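Local coordinates for protein xyloglucan-specific endo-beta-1,4-glucanase (Uncultured bacterium, PDB 4W88) that hydrolyses internal beta-1,4-glucosidic bonds of xyloglucan, as expected of a xyloglucan-specific endo-glucanase of glycoside hydrolase family 5, at residues A[10-15]-A[54-59]; A[42-47]-A[92-97]; A[267-272]-A[297-302]. The protein carries 1 engineered substitution. All coordinates share one frame; numbering follows the deposited sequence.

Contact 1 (A[10-15]-A[54-59]); sequences SNINIG and GFNAIR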
ATOM      1  N   SER A  10      12.644 -10.376   2.097  1.00 21.06           N
ATOM      2  CA  SER A  10      13.647 -10.721   1.100  1.00 21.31           C
ATOM      3  C   SER A  10      13.167 -11.723   0.069  1.00 23.03           C
ATOM      4  O   SER A  10      13.783 -11.873  -0.968  1.00 23.32           O
ATOM      5  CB  SER A  10      14.918 -11.274   1.764  1.00 22.46           C
ATOM      6  OG  SER A  10      14.742 -12.587   2.299  1.00 26.97           O
ATOM      7  N   ASN A  11      12.079 -12.427   0.373  1.00 25.82           N
ATOM      8  CA  ASN A  11      11.478 -13.388  -0.558  1.00 23.24           C
ATOM      9  C   ASN A  11      10.708 -12.735  -1.703  1.00 24.73           C
ATOM     10  O   ASN A  11      10.341 -13.422  -2.659  1.00 23.68           O
ATOM     11  CB  ASN A  11      10.582 -14.379   0.210  1.00 26.43           C
ATOM     12  CG  ASN A  11      11.364 -15.256   1.093  1.00 28.18           C
ATOM     13  OD1 ASN A  11      12.137 -16.082   0.596  1.00 32.91           O
ATOM     14  ND2 ASN A  11      11.321 -15.006   2.390  1.00 30.24           N
ATOM     15  N   ILE A  12      10.435 -11.447  -1.586  1.00 21.14           N
ATOM     16  CA  ILE A  12       9.654 -10.725  -2.578  1.00 19.68           C
ATOM     17  C   ILE A  12      10.586 -10.284  -3.715  1.00 18.30           C
ATOM     18  O   ILE A  12      11.630  -9.692  -3.474  1.00 20.20           O
ATOM     19  CB  ILE A  12       8.985  -9.479  -1.952  1.00 19.40           C
ATOM     20  CG1 ILE A  12       8.007  -9.914  -0.908  1.00 21.18           C
ATOM     21  CG2 ILE A  12       8.334  -8.638  -3.039  1.00 19.58           C
ATOM     22  CD1 ILE A  12       7.363  -8.800  -0.101  1.00 22.77           C
ATOM     23  N   ASN A  13      10.166 -10.530  -4.940  1.00 19.12           N
ATOM     24  CA  ASN A  13      10.806  -9.934  -6.123  1.00 20.72           C
ATOM     25  C   ASN A  13      10.366  -8.476  -6.193  1.00 19.36           C
ATOM     26  O   ASN A  13      11.149  -7.564  -5.944  1.00 19.46           O
ATOM     27  CB  ASN A  13      10.441 -10.695  -7.413  1.00 20.58           C
ATOM     28  CG  ASN A  13      11.080 -10.072  -8.646  1.00 20.78           C
ATOM     29  OD1 ASN A  13      12.130  -9.402  -8.550  1.00 26.23           O
ATOM     30  ND2 ASN A  13      10.466 -10.290  -9.810  1.00 21.16           N
ATOM     31  N   ILE A  14       9.120  -8.305  -6.546  1.00 19.36           N
ATOM     32  CA  ILE A  14       8.479  -6.994  -6.657  1.00 19.31           C
ATOM     33  C   ILE A  14       6.969  -7.271  -6.506  1.00 16.72           C
ATOM     34  O   ILE A  14       6.495  -8.366  -6.826  1.00 17.17           O
ATOM     35  CB  ILE A  14       8.891  -6.236  -7.931  1.00 18.89           C
ATOM     36  CG1 ILE A  14       8.373  -4.795  -7.953  1.00 18.55           C
ATOM     37  CG2 ILE A  14       8.484  -6.930  -9.210  1.00 20.91           C
ATOM     38  CD1 ILE A  14       9.117  -3.929  -8.924  1.00 22.97           C
ATOM     39  N   GLY A  15       6.242  -6.287  -6.006  1.00 16.24           N
ATOM     40  CA  GLY A  15       4.816  -6.424  -5.809  1.00 17.18           C
ATOM     41  C   GLY A  15       3.912  -5.592  -6.710  1.00 16.90           C
ATOM     42  O   GLY A  15       4.331  -4.744  -7.472  1.00 15.94           O
ATOM     43  N   GLY A  54       5.962 -12.532 -12.580  1.00 18.18           N
ATOM     44  CA  GLY A  54       7.049 -12.198 -11.689  1.00 19.32           C
ATOM     45  C   GLY A  54       6.743 -11.337 -10.470  1.00 17.63           C
ATOM     46  O   GLY A  54       7.629 -11.069  -9.649  1.00 20.31           O
ATOM     47  N   PHE A  55       5.506 -10.857 -10.388  1.00 18.12           N
ATOM     48  CA  PHE A  55       5.071 -10.120  -9.206  1.00 20.53           C
ATOM     49  C   PHE A  55       4.574 -11.150  -8.224  1.00 16.95           C
ATOM     50  O   PHE A  55       3.398 -11.553  -8.254  1.00 17.87           O
ATOM     51  CB  PHE A  55       3.952  -9.165  -9.541  1.00 17.28           C
ATOM     52  CG  PHE A  55       4.308  -8.056 -10.522  1.00 17.21           C
ATOM     53  CD1 PHE A  55       4.878  -6.847 -10.088  1.00 18.13           C
ATOM     54  CD2 PHE A  55       3.914  -8.150 -11.842  1.00 19.42           C
ATOM     55  CE1 PHE A  55       5.063  -5.817 -10.991  1.00 19.63           C
ATOM     56  CE2 PHE A  55       4.104  -7.108 -12.733  1.00 20.12           C
ATOM     57  CZ  PHE A  55       4.712  -5.960 -12.322  1.00 20.05           C
ATOM     58  N   ASN A  56       5.480 -11.597  -7.348  1.00 17.92           N
ATOM     59  CA  ASN A  56       5.101 -12.680  -6.404  1.00 17.36           C
ATOM     60  C   ASN A  56       4.510 -12.163  -5.078  1.00 17.60           C
ATOM     61  O   ASN A  56       4.342 -12.911  -4.116  1.00 19.37           O
ATOM     62  CB  ASN A  56       6.242 -13.668  -6.124  1.00 19.04           C
ATOM     63  CG  ASN A  56       7.383 -13.043  -5.379  1.00 21.44           C
ATOM     64  OD1 ASN A  56       7.723 -11.873  -5.576  1.00 20.03           O
ATOM     65  ND2 ASN A  56       7.963 -13.831  -4.473  1.00 23.24           N
ATOM     66  N   ALA A  57       4.245 -10.870  -5.029  1.00 17.21           N
ATOM     67  CA  ALA A  57       3.642 -10.232  -3.883  1.00 17.17           C
ATOM     68  C   ALA A  57       2.536  -9.355  -4.415  1.00 14.43           C
ATOM     69  O   ALA A  57       2.678  -8.674  -5.459  1.00 15.93           O
ATOM     70  CB  ALA A  57       4.686  -9.404  -3.148  1.00 18.42           C
ATOM     71  N   ILE A  58       1.431  -9.346  -3.695  1.00 14.86           N
ATOM     72  CA  ILE A  58       0.216  -8.592  -4.089  1.00 14.73           C
ATOM     73  C   ILE A  58      -0.259  -7.805  -2.861  1.00 14.42           C
ATOM     74  O   ILE A  58      -0.396  -8.344  -1.760  1.00 16.42           O
ATOM     75  CB  ILE A  58      -0.918  -9.522  -4.634  1.00 14.94           C
ATOM     76  CG1 ILE A  58      -2.112  -8.726  -5.120  1.00 15.61           C
ATOM     77  CG2 ILE A  58      -1.320 -10.626  -3.637  1.00 17.40           C
ATOM     78  CD1 ILE A  58      -3.104  -9.564  -5.918  1.00 17.85           C
ATOM     79  N   ARG A  59      -0.561  -6.525  -3.099  1.00 15.17           N
ATOM     80  CA  ARG A  59      -1.225  -5.675  -2.141  1.00 13.82           C
ATOM     81  C   ARG A  59      -2.723  -5.618  -2.594  1.00 14.60           C
ATOM     82  O   ARG A  59      -3.016  -5.348  -3.773  1.00 13.82           O
ATOM     83  CB  ARG A  59      -0.573  -4.315  -2.023  1.00 14.43           C
ATOM     84  CG  ARG A  59      -1.286  -3.376  -1.060  1.00 16.49           C
ATOM     85  CD  ARG A  59      -0.317  -2.225  -0.785  1.00 14.47           C
ATOM     86  NE  ARG A  59      -0.667  -1.160   0.158  1.00 15.09           N
ATOM     87  CZ  ARG A  59      -1.180   0.005  -0.172  1.00 16.35           C
ATOM     88  NH1 ARG A  59      -1.615   0.274  -1.382  1.00 14.35           N
ATOM     89  NH2 ARG A  59      -1.178   0.952   0.749  1.00 15.94           N
TER

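Contact 2 (A[42-47]-A[92-97]); sequences TTQEIV and VNDGMY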
ATOM      1  N   THR A  42     -12.588  -9.665  -9.577  1.00 17.39           N
ATOM      2  CA  THR A  42     -11.284 -10.341  -9.536  1.00 16.02           C
ATOM      3  C   THR A  42     -11.521 -11.851  -9.604  1.00 17.41           C
ATOM      4  O   THR A  42     -12.508 -12.406  -9.001  1.00 17.56           O
ATOM      5  CB  THR A  42     -10.562  -9.944  -8.236  1.00 17.04           C
ATOM      6  OG1 THR A  42     -10.546  -8.518  -8.135  1.00 17.25           O
ATOM      7  CG2 THR A  42      -9.151 -10.396  -8.248  1.00 17.14           C
ATOM      8  N   THR A  43     -10.627 -12.508 -10.316  1.00 18.93           N
ATOM      9  CA  THR A  43     -10.677 -13.965 -10.447  1.00 17.37           C
ATOM     10  C   THR A  43      -9.306 -14.590 -10.064  1.00 16.29           C
ATOM     11  O   THR A  43      -8.275 -13.879 -10.000  1.00 17.42           O
ATOM     12  CB  THR A  43     -10.923 -14.363 -11.873  1.00 20.53           C
ATOM     13  OG1 THR A  43      -9.834 -13.854 -12.667  1.00 19.57           O
ATOM     14  CG2 THR A  43     -12.248 -13.853 -12.342  1.00 22.75           C
ATOM     15  N   GLN A  44      -9.312 -15.903  -9.785  1.00 16.08           N
ATOM     16  CA  GLN A  44      -8.077 -16.645  -9.584  1.00 17.01           C
ATOM     17  C   GLN A  44      -7.074 -16.421 -10.757  1.00 16.98           C
ATOM     18  O   GLN A  44      -5.896 -16.234 -10.538  1.00 17.19           O
ATOM     19  CB  GLN A  44      -8.363 -18.131  -9.370  1.00 18.17           C
ATOM     20  CG  GLN A  44      -7.145 -18.992  -9.083  1.00 17.89           C
ATOM     21  CD  GLN A  44      -6.589 -18.747  -7.736  1.00 16.99           C
ATOM     22  OE1 GLN A  44      -7.230 -19.063  -6.723  1.00 18.56           O
ATOM     23  NE2 GLN A  44      -5.427 -18.194  -7.685  1.00 18.51           N
ATOM     24  N   GLU A  45      -7.603 -16.385 -11.986  1.00 19.69           N
ATOM     25  CA  GLU A  45      -6.815 -16.229 -13.168  1.00 20.13           C
ATOM     26  C   GLU A  45      -6.122 -14.864 -13.220  1.00 16.39           C
ATOM     27  O   GLU A  45      -4.956 -14.762 -13.666  1.00 20.48           O
ATOM     28  CB  GLU A  45      -7.643 -16.416 -14.436  1.00 22.12           C
ATOM     29  CG  GLU A  45      -8.135 -17.848 -14.657  1.00 22.14           C
ATOM     30  CD  GLU A  45      -9.483 -18.171 -14.028  1.00 24.60           C
ATOM     31  OE1 GLU A  45      -9.982 -17.450 -13.120  1.00 22.06           O
ATOM     32  OE2 GLU A  45     -10.105 -19.191 -14.444  1.00 25.18           O
ATOM     33  N   ILE A  46      -6.829 -13.802 -12.821  1.00 18.41           N
ATOM     34  CA  ILE A  46      -6.193 -12.480 -12.785  1.00 18.38           C
ATOM     35  C   ILE A  46      -4.961 -12.536 -11.849  1.00 16.05           C
ATOM     36  O   ILE A  46      -3.875 -12.063 -12.168  1.00 17.83           O
ATOM     37  CB  ILE A  46      -7.230 -11.408 -12.364  1.00 18.41           C
ATOM     38  CG1 ILE A  46      -8.147 -11.114 -13.574  1.00 19.29           C
ATOM     39  CG2 ILE A  46      -6.527 -10.148 -11.926  1.00 19.15           C
ATOM     40  CD1 ILE A  46      -9.406 -10.362 -13.274  1.00 20.06           C
ATOM     41  N   VAL A  47      -5.160 -13.062 -10.647  1.00 16.36           N
ATOM     42  CA  VAL A  47      -4.100 -13.134  -9.654  1.00 16.89           C
ATOM     43  C   VAL A  47      -2.968 -14.031 -10.169  1.00 15.79           C
ATOM     44  O   VAL A  47      -1.777 -13.689 -10.016  1.00 18.94           O
ATOM     45  CB  VAL A  47      -4.674 -13.543  -8.273  1.00 17.41           C
ATOM     46  CG1 VAL A  47      -3.588 -13.830  -7.255  1.00 18.46           C
ATOM     47  CG2 VAL A  47      -5.621 -12.456  -7.747  1.00 17.02           C
ATOM     48  N   VAL A  92      -3.077 -16.680  -1.717  1.00 16.32           N
ATOM     49  CA  VAL A  92      -2.624 -17.854  -0.864  1.00 15.90           C
ATOM     50  C   VAL A  92      -2.488 -19.122  -1.710  1.00 16.35           C
ATOM     51  O   VAL A  92      -1.525 -19.851  -1.566  1.00 17.87           O
ATOM     52  CB  VAL A  92      -3.537 -18.101   0.359  1.00 17.75           C
ATOM     53  CG1 VAL A  92      -3.090 -19.324   1.155  1.00 19.30           C
ATOM     54  CG2 VAL A  92      -3.586 -16.858   1.286  1.00 17.22           C
ATOM     55  N   ASN A  93      -3.426 -19.329  -2.618  1.00 17.35           N
ATOM     56  CA  ASN A  93      -3.417 -20.509  -3.497  1.00 18.28           C
ATOM     57  C   ASN A  93      -2.188 -20.604  -4.364  1.00 17.87           C
ATOM     58  O   ASN A  93      -1.845 -21.670  -4.827  1.00 20.34           O
ATOM     59  CB  ASN A  93      -4.663 -20.566  -4.397  1.00 20.12           C
ATOM     60  CG  ASN A  93      -5.928 -20.904  -3.625  1.00 18.34           C
ATOM     61  OD1 ASN A  93      -5.903 -21.483  -2.544  1.00 19.98           O
ATOM     62  ND2 ASN A  93      -7.061 -20.520  -4.199  1.00 19.06           N
ATOM     63  N   ASP A  94      -1.587 -19.458  -4.604  1.00 16.38           N
ATOM     64  CA  ASP A  94      -0.415 -19.339  -5.447  1.00 17.83           C
ATOM     65  C   ASP A  94       0.887 -19.124  -4.665  1.00 17.73           C
ATOM     66  O   ASP A  94       1.959 -18.871  -5.242  1.00 22.00           O
ATOM     67  CB  ASP A  94      -0.585 -18.215  -6.483  1.00 19.45           C
ATOM     68  CG  ASP A  94      -1.704 -18.459  -7.504  1.00 18.76           C
ATOM     69  OD1 ASP A  94      -2.405 -19.464  -7.410  1.00 20.57           O
ATOM     70  OD2 ASP A  94      -1.855 -17.564  -8.434  1.00 21.14           O
ATOM     71  N   GLY A  95       0.803 -19.166  -3.369  1.00 18.44           N
ATOM     72  CA  GLY A  95       1.994 -19.039  -2.509  1.00 17.41           C
ATOM     73  C   GLY A  95       2.617 -17.664  -2.458  1.00 15.44           C
ATOM     74  O   GLY A  95       3.840 -17.489  -2.203  1.00 17.37           O
HETATM   75  N   MSE A  96       1.777 -16.675  -2.687  1.00 17.38           N
HETATM   76  CA  MSE A  96       2.219 -15.266  -2.798  1.00 19.04           C
HETATM   77  C   MSE A  96       2.363 -14.608  -1.432  1.00 17.05           C
HETATM   78  O   MSE A  96       1.749 -15.039  -0.444  1.00 17.83           O
HETATM   79  CB  MSE A  96       1.220 -14.470  -3.634  1.00 17.84           C
HETATM   80  CG  MSE A  96       1.176 -14.955  -5.063  1.00 19.76           C
HETATM   81 SE   MSE A  96      -0.198 -14.018  -6.094  1.00 19.27          SE
HETATM   82  CE  MSE A  96       0.776 -12.417  -6.538  1.00 19.76           C
ATOM     83  N   TYR A  97       3.246 -13.586  -1.388  1.00 17.51           N
ATOM     84  CA  TYR A  97       3.301 -12.628  -0.293  1.00 17.05           C
ATOM     85  C   TYR A  97       2.151 -11.657  -0.502  1.00 13.89           C
ATOM     86  O   TYR A  97       1.882 -11.237  -1.637  1.00 17.34           O
ATOM     87  CB  TYR A  97       4.687 -11.963  -0.225  1.00 16.69           C
ATOM     88  CG  TYR A  97       5.741 -12.996   0.136  1.00 18.67           C
ATOM     89  CD1 TYR A  97       6.328 -13.855  -0.842  1.00 21.89           C
ATOM     90  CD2 TYR A  97       6.029 -13.220   1.448  1.00 20.72           C
ATOM     91  CE1 TYR A  97       7.165 -14.873  -0.447  1.00 24.16           C
ATOM     92  CE2 TYR A  97       6.906 -14.194   1.850  1.00 22.91           C
ATOM     93  CZ  TYR A  97       7.455 -15.020   0.924  1.00 22.40           C
ATOM     94  OH  TYR A  97       8.264 -16.032   1.416  1.00 28.68           O
TER

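Contact 3 (A[267-272]-A[297-302]); sequences VVITET and DGVKCF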
ATOM      1  N   VAL A 267      11.590  -1.249   5.932  1.00 21.56           N
ATOM      2  CA  VAL A 267      10.819  -0.342   5.125  1.00 20.77           C
ATOM      3  C   VAL A 267      10.300  -1.036   3.883  1.00 17.30           C
ATOM      4  O   VAL A 267      11.023  -1.821   3.239  1.00 21.11           O
ATOM      5  CB  VAL A 267      11.661   0.882   4.685  1.00 26.67           C
ATOM      6  CG1 VAL A 267      10.864   1.811   3.793  1.00 22.99           C
ATOM      7  CG2 VAL A 267      12.039   1.607   5.920  1.00 29.62           C
ATOM      8  N   VAL A 268       9.037  -0.755   3.579  1.00 17.85           N
ATOM      9  CA  VAL A 268       8.349  -1.288   2.402  1.00 16.04           C
ATOM     10  C   VAL A 268       7.678  -0.108   1.661  1.00 17.09           C
ATOM     11  O   VAL A 268       6.949   0.694   2.253  1.00 19.43           O
ATOM     12  CB  VAL A 268       7.238  -2.358   2.738  1.00 22.89           C
ATOM     13  CG1 VAL A 268       6.775  -2.947   1.388  1.00 19.53           C
ATOM     14  CG2 VAL A 268       7.756  -3.445   3.588  1.00 29.32           C
ATOM     15  N   ILE A 269       7.954   0.032   0.366  1.00 16.44           N
ATOM     16  CA  ILE A 269       7.248   1.003  -0.485  1.00 15.96           C
ATOM     17  C   ILE A 269       5.946   0.362  -1.011  1.00 15.18           C
ATOM     18  O   ILE A 269       5.985  -0.374  -1.996  1.00 16.52           O
ATOM     19  CB  ILE A 269       8.119   1.551  -1.619  1.00 19.11           C
ATOM     20  CG1 ILE A 269       9.465   2.087  -1.075  1.00 20.06           C
ATOM     21  CG2 ILE A 269       7.335   2.547  -2.381  1.00 19.35           C
ATOM     22  CD1 ILE A 269       9.370   3.206  -0.063  1.00 21.86           C
ATOM     23  N   THR A 270       4.803   0.660  -0.374  1.00 16.14           N
ATOM     24  CA  THR A 270       3.614  -0.054  -0.683  1.00 15.62           C
ATOM     25  C   THR A 270       2.863   0.475  -1.881  1.00 14.44           C
ATOM     26  O   THR A 270       1.922  -0.188  -2.359  1.00 15.42           O
ATOM     27  CB  THR A 270       2.699  -0.263   0.555  1.00 15.13           C
ATOM     28  OG1 THR A 270       2.306   1.011   1.107  1.00 16.04           O
ATOM     29  CG2 THR A 270       3.432  -1.098   1.606  1.00 16.87           C
ATOM     30  N   GLU A 271       3.270   1.652  -2.381  1.00 15.54           N
ATOM     31  CA  GLU A 271       2.792   2.141  -3.695  1.00 14.88           C
ATOM     32  C   GLU A 271       3.872   3.019  -4.331  1.00 16.44           C
ATOM     33  O   GLU A 271       4.523   3.834  -3.675  1.00 17.78           O
ATOM     34  CB  GLU A 271       1.526   2.997  -3.601  1.00 15.23           C
ATOM     35  CG  GLU A 271       0.230   2.314  -3.218  1.00 15.80           C
ATOM     36  CD  GLU A 271      -0.917   3.267  -3.133  1.00 17.77           C
ATOM     37  OE1 GLU A 271      -0.888   4.315  -3.870  1.00 17.41           O
ATOM     38  OE2 GLU A 271      -1.908   2.964  -2.425  1.00 17.20           O
ATOM     39  N   THR A 272       4.048   2.783  -5.627  1.00 16.21           N
ATOM     40  CA  THR A 272       4.766   3.648  -6.537  1.00 17.57           C
ATOM     41  C   THR A 272       4.345   3.252  -7.959  1.00 16.05           C
ATOM     42  O   THR A 272       3.540   2.329  -8.173  1.00 17.65           O
ATOM     43  CB  THR A 272       6.288   3.539  -6.334  1.00 20.26           C
ATOM     44  OG1 THR A 272       6.969   4.593  -7.096  1.00 19.25           O
ATOM     45  CG2 THR A 272       6.787   2.165  -6.719  1.00 19.30           C
ATOM     46  N   ASP A 297      19.539  -1.393  -0.889  1.00 29.78           N
ATOM     47  CA  ASP A 297      19.359  -1.876   0.474  1.00 30.08           C
ATOM     48  C   ASP A 297      18.303  -2.995   0.571  1.00 24.39           C
ATOM     49  O   ASP A 297      17.804  -3.307   1.657  1.00 26.79           O
ATOM     50  CB  ASP A 297      19.032  -0.715   1.427  1.00 32.34           C
ATOM     51  CG  ASP A 297      20.146   0.290   1.491  1.00 32.50           C
ATOM     52  OD1 ASP A 297      21.134  -0.035   2.202  1.00 39.82           O
ATOM     53  OD2 ASP A 297      20.095   1.339   0.767  1.00 35.55           O
ATOM     54  N   GLY A 298      17.976  -3.601  -0.558  1.00 25.27           N
ATOM     55  CA  GLY A 298      16.980  -4.673  -0.623  1.00 26.13           C
ATOM     56  C   GLY A 298      15.575  -4.258  -0.189  1.00 23.48           C
ATOM     57  O   GLY A 298      14.784  -5.098   0.344  1.00 24.43           O
ATOM     58  N   VAL A 299      15.251  -2.989  -0.425  1.00 22.95           N
ATOM     59  CA  VAL A 299      13.900  -2.497  -0.106  1.00 20.97           C
ATOM     60  C   VAL A 299      12.973  -2.881  -1.243  1.00 21.03           C
ATOM     61  O   VAL A 299      13.309  -2.712  -2.426  1.00 23.08           O
ATOM     62  CB  VAL A 299      13.921  -0.966   0.125  1.00 21.72           C
ATOM     63  CG1 VAL A 299      12.522  -0.403   0.334  1.00 21.18           C
ATOM     64  CG2 VAL A 299      14.820  -0.638   1.308  1.00 24.45           C
ATOM     65  N   LYS A 300      11.812  -3.403  -0.883  1.00 20.05           N
ATOM     66  CA  LYS A 300      10.827  -3.876  -1.845  1.00 17.00           C
ATOM     67  C   LYS A 300       9.744  -2.820  -2.096  1.00 19.93           C
ATOM     68  O   LYS A 300       9.455  -1.983  -1.196  1.00 20.14           O
ATOM     69  CB  LYS A 300      10.211  -5.178  -1.352  1.00 20.34           C
ATOM     70  CG  LYS A 300      11.245  -6.241  -0.959  1.00 22.97           C
ATOM     71  CD  LYS A 300      12.100  -6.657  -2.172  1.00 21.93           C
ATOM     72  CE  LYS A 300      13.145  -7.671  -1.750  1.00 24.26           C
ATOM     73  NZ  LYS A 300      13.920  -7.958  -2.957  1.00 33.39           N
ATOM     74  N   CYS A 301       9.167  -2.874  -3.291  1.00 18.34           N
ATOM     75  CA  CYS A 301       8.082  -1.988  -3.628  1.00 17.19           C
ATOM     76  C   CYS A 301       6.947  -2.773  -4.259  1.00 18.23           C
ATOM     77  O   CYS A 301       7.126  -3.892  -4.800  1.00 18.76           O
ATOM     78  CB  CYS A 301       8.552  -0.855  -4.580  1.00 17.30           C
ATOM     79  SG  CYS A 301       9.121  -1.325  -6.191  1.00 20.59           S
ATOM     80  N   PHE A 302       5.777  -2.125  -4.209  1.00 15.50           N
ATOM     81  CA  PHE A 302       4.557  -2.610  -4.813  1.00 15.68           C
ATOM     82  C   PHE A 302       4.024  -1.570  -5.790  1.00 15.29           C
ATOM     83  O   PHE A 302       3.774  -0.416  -5.409  1.00 16.90           O
ATOM     84  CB  PHE A 302       3.489  -2.876  -3.731  1.00 14.87           C
ATOM     85  CG  PHE A 302       3.743  -4.048  -2.831  1.00 16.02           C
ATOM     86  CD1 PHE A 302       4.814  -4.045  -1.921  1.00 17.34           C
ATOM     87  CD2 PHE A 302       2.936  -5.175  -2.882  1.00 16.96           C
ATOM     88  CE1 PHE A 302       5.056  -5.140  -1.101  1.00 17.01           C
ATOM     89  CE2 PHE A 302       3.198  -6.263  -2.057  1.00 15.31           C
ATOM     90  CZ  PHE A 302       4.257  -6.272  -1.202  1.00 17.58           C
TER
HETATM   91  O   HOH W   1      11.064  -4.051   1.807  1.00 19.94           O

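Contact 1 (A[10-15]-A[54-59])
The amide of Asn56 faces the backbone of 10-15 and grips it twice. Its CG occupies the crowded position between backbone N and carbonyl carbon (chi1 67°), which brings both amide atoms across. Asn56 OD1 receives the N-H of Asn13 N at 2.9 Å, in the carbonyl plane and on a lone pair. Asn56 ND2 donates to Asn11 O at 3.0 Å, an acceptor lying almost in the plane of the Asn56 amide; the two bonds fix that amide's rotation. In a third bond the side chain comes from 10-15: Asn13, with CG anti to its backbone N (chi1 179°), places ND2 2.9 Å from Gly54 O, the donor standing above that carbonyl plane. Gly54 ends helix 44-53 in a Schellman motif. Beside these links, Ile12 CG2 meets Ala57 CB at 3.7 Å, while Ile14 lies alongside Phe55, both pointing the same way, with Ile14 CG2 3.7 Å from Phe55 CD1. An alanine in place of Asn56 would remove both amide bonds and probably leave the loop at 11-13 less firmly held. Side-chain amides tie the loop leading into strand 15-18 to the residues leading into strand 57-60, at the N-terminal ends of two adjacent TIM-barrel strands.

Contact 2 (A[42-47]-A[92-97])
One hydrogen bond carries the polar part of this contact. Asn93 ND2 donates to Gln44 OE1 at 2.9 Å, and an N-H...O angle of 172° makes it nearly straight. The acceptor lies in the plane of the Asn93 amide, whereas the donor stands above the Gln44 carbonyl plane; the two amides are turned 39° apart. Gln44 reaches this place with CG anti to its backbone N and a bend at chi2 (71°). Its NE2 meets Asp94 tip to tip, yet at 3.3 Å from OD1 the angle is too poor for a hydrogen bond; NE2 instead donates to Tyr90 O and Asp48 OD1.

The apolar part is a single meeting, Val47 CG1 against SE of selenomethionine Met96 at 3.6 Å. A bend at chi3 shapes the end of the Met96 chain as it crosses Val47 obliquely.

Each helix end is capped: Thr43 OG1 accepts from Ile46 N at 3.0 Å as the N-cap at the start of 44-53, and Gly95, at positive phi, closes the end of 78-92 in a Schellman motif. The contact therefore joins the start of one barrel helix to the end of the next, with Met96 also touching Ile58 of strand 57-60 just before strand 97-101 begins.

Contact 3 (A[267-272]-A[297-302])
Phe302 turns its CG anti to the carbonyl carbon (chi1 -70°), and Val268 sets CG1 anti to its backbone N, so that the two side chains cross obliquely, with Val268 CG1 3.7 Å from Phe302 CE1. On the other face of the sheet, Ile269 holds CG1 beside its backbone N, while Cys301 carries SG in the crowded position between N and carbonyl carbon (chi1 64°). Their CB atoms meet at 3.8 Å.

These groups sit on strands 267-272 and 300-305, neighbours in the parallel barrel of the TIM fold and joined through helix 280-295 as a beta-alpha-beta unit. The short strand segments diverge by 24°. Their pairing is parallel: Ile269 N donates to Lys300 O at 3.0 Å and Phe302 N to Ile269 O at 2.8 Å, each donor lying nearly along the axis of the carbonyl it meets. Beyond them Thr272 N makes only a weak bond to Phe302 O. Ile269 O also lies at the edge of the Phe302 ring, near its plane.

Toward the strand ends the roles differ. The side chain of Glu271 lies about 4 Å from a bound glucose unit, consistent with a place in the active site; its OE2 pairs with Arg59 and hydrogen-bonds a Tris molecule, probably from the crystallisation liquor, and its OE1 bonds to Tyr225. At the far end, Val299 CG1 packs 3.6 Å from Val267 O, and a water bridges the widening strands, donating to Val267 O at 2.7 Å and accepting from Lys300 N at 2.9 Å.

In the fold
All three contacts lie in the TIM-barrel fold, 1 and 3 on its strands, contact 2 among its outer helices. Contacts 1 and 2 alternate along the chain, with centres about 12 Å apart, and meet where Asn56 and Ile58 exchange backbone bonds with Tyr97, joining strand 57-60 to strand 97-101. Contact 3 follows later in sequence; its centre is about 10 Å from that of contact 1 and about 20 Å from that of contact 2. Gly15 N bonds to Cys301 O, so strand 15-18 closes the barrel between 57-60 and 300-305. The salt bridge from Arg59 to Glu271 then links contacts 1 and 3, consistent with a barrel end that presents both residues near the bound sugar.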